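Local coordinates for uncharacterized IolB-like protein (Salmonella typhimurium LT2, PDB 2QJV), which probably acts as a cupin-type sugar isomerase of the KduI/IolB family, consistent with glucuronate isomerase activity, at residues A[86-91]-A[148-153]. The protein carries 2 engineered substitutions. Numbering follows the deposited sequence.
Sequences SVYLPH and QLADSL. With NI (nickel (II) ion), chain C.
Tyr88 comes to lie against Ala150, its hydroxyl linked to Asp151 through a water, because its ring carbon CG stands anti to the backbone N (chi1 171°), which carries the phenol from strand 86-89 across to loop 148-153; Asp151 answers with CG beside its own N (chi1 -55°), turning the carboxylate back to that strand. The chain belongs to the KduI/IolB family of the cupin clan, and the contact joins an inner strand of its six-stranded antiparallel sheet, where 86-89 lies between 49-55 and 119-121, to the loop leading into strand 154-160 of the five-stranded sheet. Direct packing is slight, with 173 Å² buried over both sides. Its apolar part is Tyr88 CE1 against Ala150 CB at 4.0 Å, the methyl approaching the ring obliquely. Ring and carboxylate planes stand 74° apart, and Tyr88 OH stays 4.1 Å from Asp151 OD1, too far for a direct hydrogen bond. One water bridges them, donating to both oxygens, with a separation of 2.8 Å from Asp151 OD1. Glu50 of strand 49-55 bonds to both segments: its OE1 is hydrogen-bonded to Tyr88 OH and to Asp151 N, while OE2 accepts from Ser152 N and Leu153 N. Asp151 OD2 also accepts from the backbone N atoms of Phe113 and Gly114, which should steady the carboxylate. A second water donates to Asp151 OD2 over 2.7 Å and accepts from His91 N and, at the edge of the imidazole and in its plane, from His91 ND1. This places Asp151 in the second shell of a nickel site distinct from that of His171, His173, Glu186 and His229. Through its other ring nitrogen, NE2, His91 binds nickel at 2.4 Å, with His92 NE2 and two waters as further ligands.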
loop_
_atom_site.group_PDB
_atom_site.type_symbol
_atom_site.label_atom_id
_atom_site.label_comp_id
_atom_site.label_asym_id
_atom_site.label_seq_id
_atom_site.Cartn_x
_atom_site.Cartn_y
_atom_site.Cartn_z
ATOM N N SER A 86 -13.352 0.266 -38.946
ATOM C CA SER A 86 -12.464 -0.730 -38.388
ATOM C C SER A 86 -12.136 -1.776 -39.452
ATOM O O SER A 86 -12.856 -1.934 -40.443
ATOM C CB SER A 86 -13.096 -1.437 -37.165
ATOM O OG SER A 86 -13.566 -0.471 -36.242
ATOM N N VAL A 87 -11.026 -2.482 -39.248
ATOM C CA VAL A 87 -10.637 -3.601 -40.111
ATOM C C VAL A 87 -10.349 -4.826 -39.244
ATOM O O VAL A 87 -9.540 -4.747 -38.296
ATOM C CB VAL A 87 -9.414 -3.307 -40.993
ATOM C CG1 VAL A 87 -9.023 -4.603 -41.786
ATOM C CG2 VAL A 87 -9.707 -2.107 -41.886
ATOM N N TYR A 88 -11.066 -5.917 -39.537
ATOM C CA TYR A 88 -10.832 -7.200 -38.894
ATOM C C TYR A 88 -9.692 -7.941 -39.618
ATOM O O TYR A 88 -9.724 -8.090 -40.842
ATOM C CB TYR A 88 -12.112 -8.082 -38.838
ATOM C CG TYR A 88 -11.766 -9.475 -38.358
ATOM C CD1 TYR A 88 -11.598 -9.751 -36.997
ATOM C CD2 TYR A 88 -11.500 -10.512 -39.268
ATOM C CE1 TYR A 88 -11.226 -11.018 -36.577
ATOM C CE2 TYR A 88 -11.124 -11.780 -38.843
ATOM C CZ TYR A 88 -10.986 -12.017 -37.503
ATOM O OH TYR A 88 -10.600 -13.268 -37.087
ATOM N N LEU A 89 -8.698 -8.409 -38.849
ATOM C CA LEU A 89 -7.589 -9.186 -39.370
ATOM C C LEU A 89 -7.544 -10.537 -38.667
ATOM O O LEU A 89 -7.438 -10.575 -37.454
ATOM C CB LEU A 89 -6.227 -8.495 -39.160
ATOM C CG LEU A 89 -5.964 -7.098 -39.660
ATOM C CD1 LEU A 89 -4.553 -6.647 -39.213
ATOM C CD2 LEU A 89 -6.178 -7.073 -41.199
ATOM N N PRO A 90 -7.611 -11.636 -39.434
ATOM C CA PRO A 90 -7.456 -12.960 -38.816
ATOM C C PRO A 90 -5.996 -13.140 -38.428
ATOM O O PRO A 90 -5.139 -12.283 -38.733
ATOM C CB PRO A 90 -7.854 -13.916 -39.931
ATOM C CG PRO A 90 -7.483 -13.187 -41.175
ATOM C CD PRO A 90 -7.766 -11.739 -40.889
ATOM N N HIS A 91 -5.700 -14.210 -37.714
ATOM C CA HIS A 91 -4.314 -14.471 -37.338
ATOM C C HIS A 91 -3.501 -14.895 -38.582
ATOM O O HIS A 91 -4.061 -15.142 -39.649
ATOM C CB HIS A 91 -4.265 -15.473 -36.204
ATOM C CG HIS A 91 -4.464 -16.860 -36.655
ATOM N ND1 HIS A 91 -5.677 -17.328 -37.117
ATOM C CD2 HIS A 91 -3.582 -17.861 -36.818
ATOM C CE1 HIS A 91 -5.533 -18.579 -37.500
ATOM N NE2 HIS A 91 -4.276 -18.920 -37.327
ATOM N N GLN A 148 -21.637 -11.081 -34.485
ATOM C CA GLN A 148 -20.820 -10.922 -35.708
ATOM C C GLN A 148 -19.617 -11.874 -35.574
ATOM O O GLN A 148 -19.378 -12.396 -34.505
ATOM C CB GLN A 148 -20.388 -9.482 -35.923
ATOM C CG GLN A 148 -21.583 -8.566 -36.271
ATOM C CD GLN A 148 -22.156 -8.875 -37.654
ATOM O OE1 GLN A 148 -21.433 -8.852 -38.639
ATOM N NE2 GLN A 148 -23.449 -9.138 -37.720
ATOM N N LEU A 149 -18.888 -12.092 -36.665
ATOM C CA LEU A 149 -17.820 -13.101 -36.711
ATOM C C LEU A 149 -16.420 -12.643 -36.271
ATOM O O LEU A 149 -15.907 -11.620 -36.716
ATOM C CB LEU A 149 -17.745 -13.706 -38.136
ATOM C CG LEU A 149 -18.975 -14.421 -38.680
ATOM C CD1 LEU A 149 -18.782 -14.805 -40.163
ATOM C CD2 LEU A 149 -19.378 -15.659 -37.857
ATOM N N ALA A 150 -15.837 -13.414 -35.346
ATOM C CA ALA A 150 -14.465 -13.302 -34.881
ATOM C C ALA A 150 -14.190 -14.560 -34.042
ATOM O O ALA A 150 -15.119 -15.220 -33.575
ATOM C CB ALA A 150 -14.189 -11.994 -34.091
ATOM N N ASP A 151 -12.923 -14.909 -33.849
ATOM C CA ASP A 151 -12.587 -16.068 -33.045
ATOM C C ASP A 151 -12.770 -15.807 -31.533
ATOM O O ASP A 151 -13.235 -16.650 -30.783
ATOM C CB ASP A 151 -11.118 -16.500 -33.242
ATOM C CG ASP A 151 -10.733 -16.761 -34.694
ATOM O OD1 ASP A 151 -11.602 -16.902 -35.587
ATOM O OD2 ASP A 151 -9.492 -16.795 -34.911
ATOM N N SER A 152 -12.385 -14.614 -31.130
ATOM C CA SER A 152 -12.253 -14.220 -29.717
ATOM C C SER A 152 -12.744 -12.805 -29.373
ATOM O O SER A 152 -13.431 -12.604 -28.361
ATOM C CB SER A 152 -10.762 -14.337 -29.347
ATOM O OG SER A 152 -10.313 -15.695 -29.421
ATOM N N LEU A 153 -12.392 -11.841 -30.233
ATOM C CA LEU A 153 -12.626 -10.400 -29.993
ATOM C C LEU A 153 -14.079 -9.936 -29.920
ATOM O O LEU A 153 -14.922 -10.306 -30.743
ATOM C CB LEU A 153 -11.893 -9.537 -31.054
ATOM C CG LEU A 153 -10.361 -9.429 -30.982
ATOM C CD1 LEU A 153 -9.759 -8.903 -32.343
ATOM C CD2 LEU A 153 -9.890 -8.590 -29.763
HETATM NI NI NI C . -3.146 -20.939 -37.749
HETATM O O HOH W 1 -10.453 -16.176 -38.002
HETATM O O HOH W 2 -7.993 -15.831 -36.899
HETATM O O HOH W 3 -4.634 -21.578 -39.585
HETATM O O HOH W 4 -2.025 -21.152 -36.033
#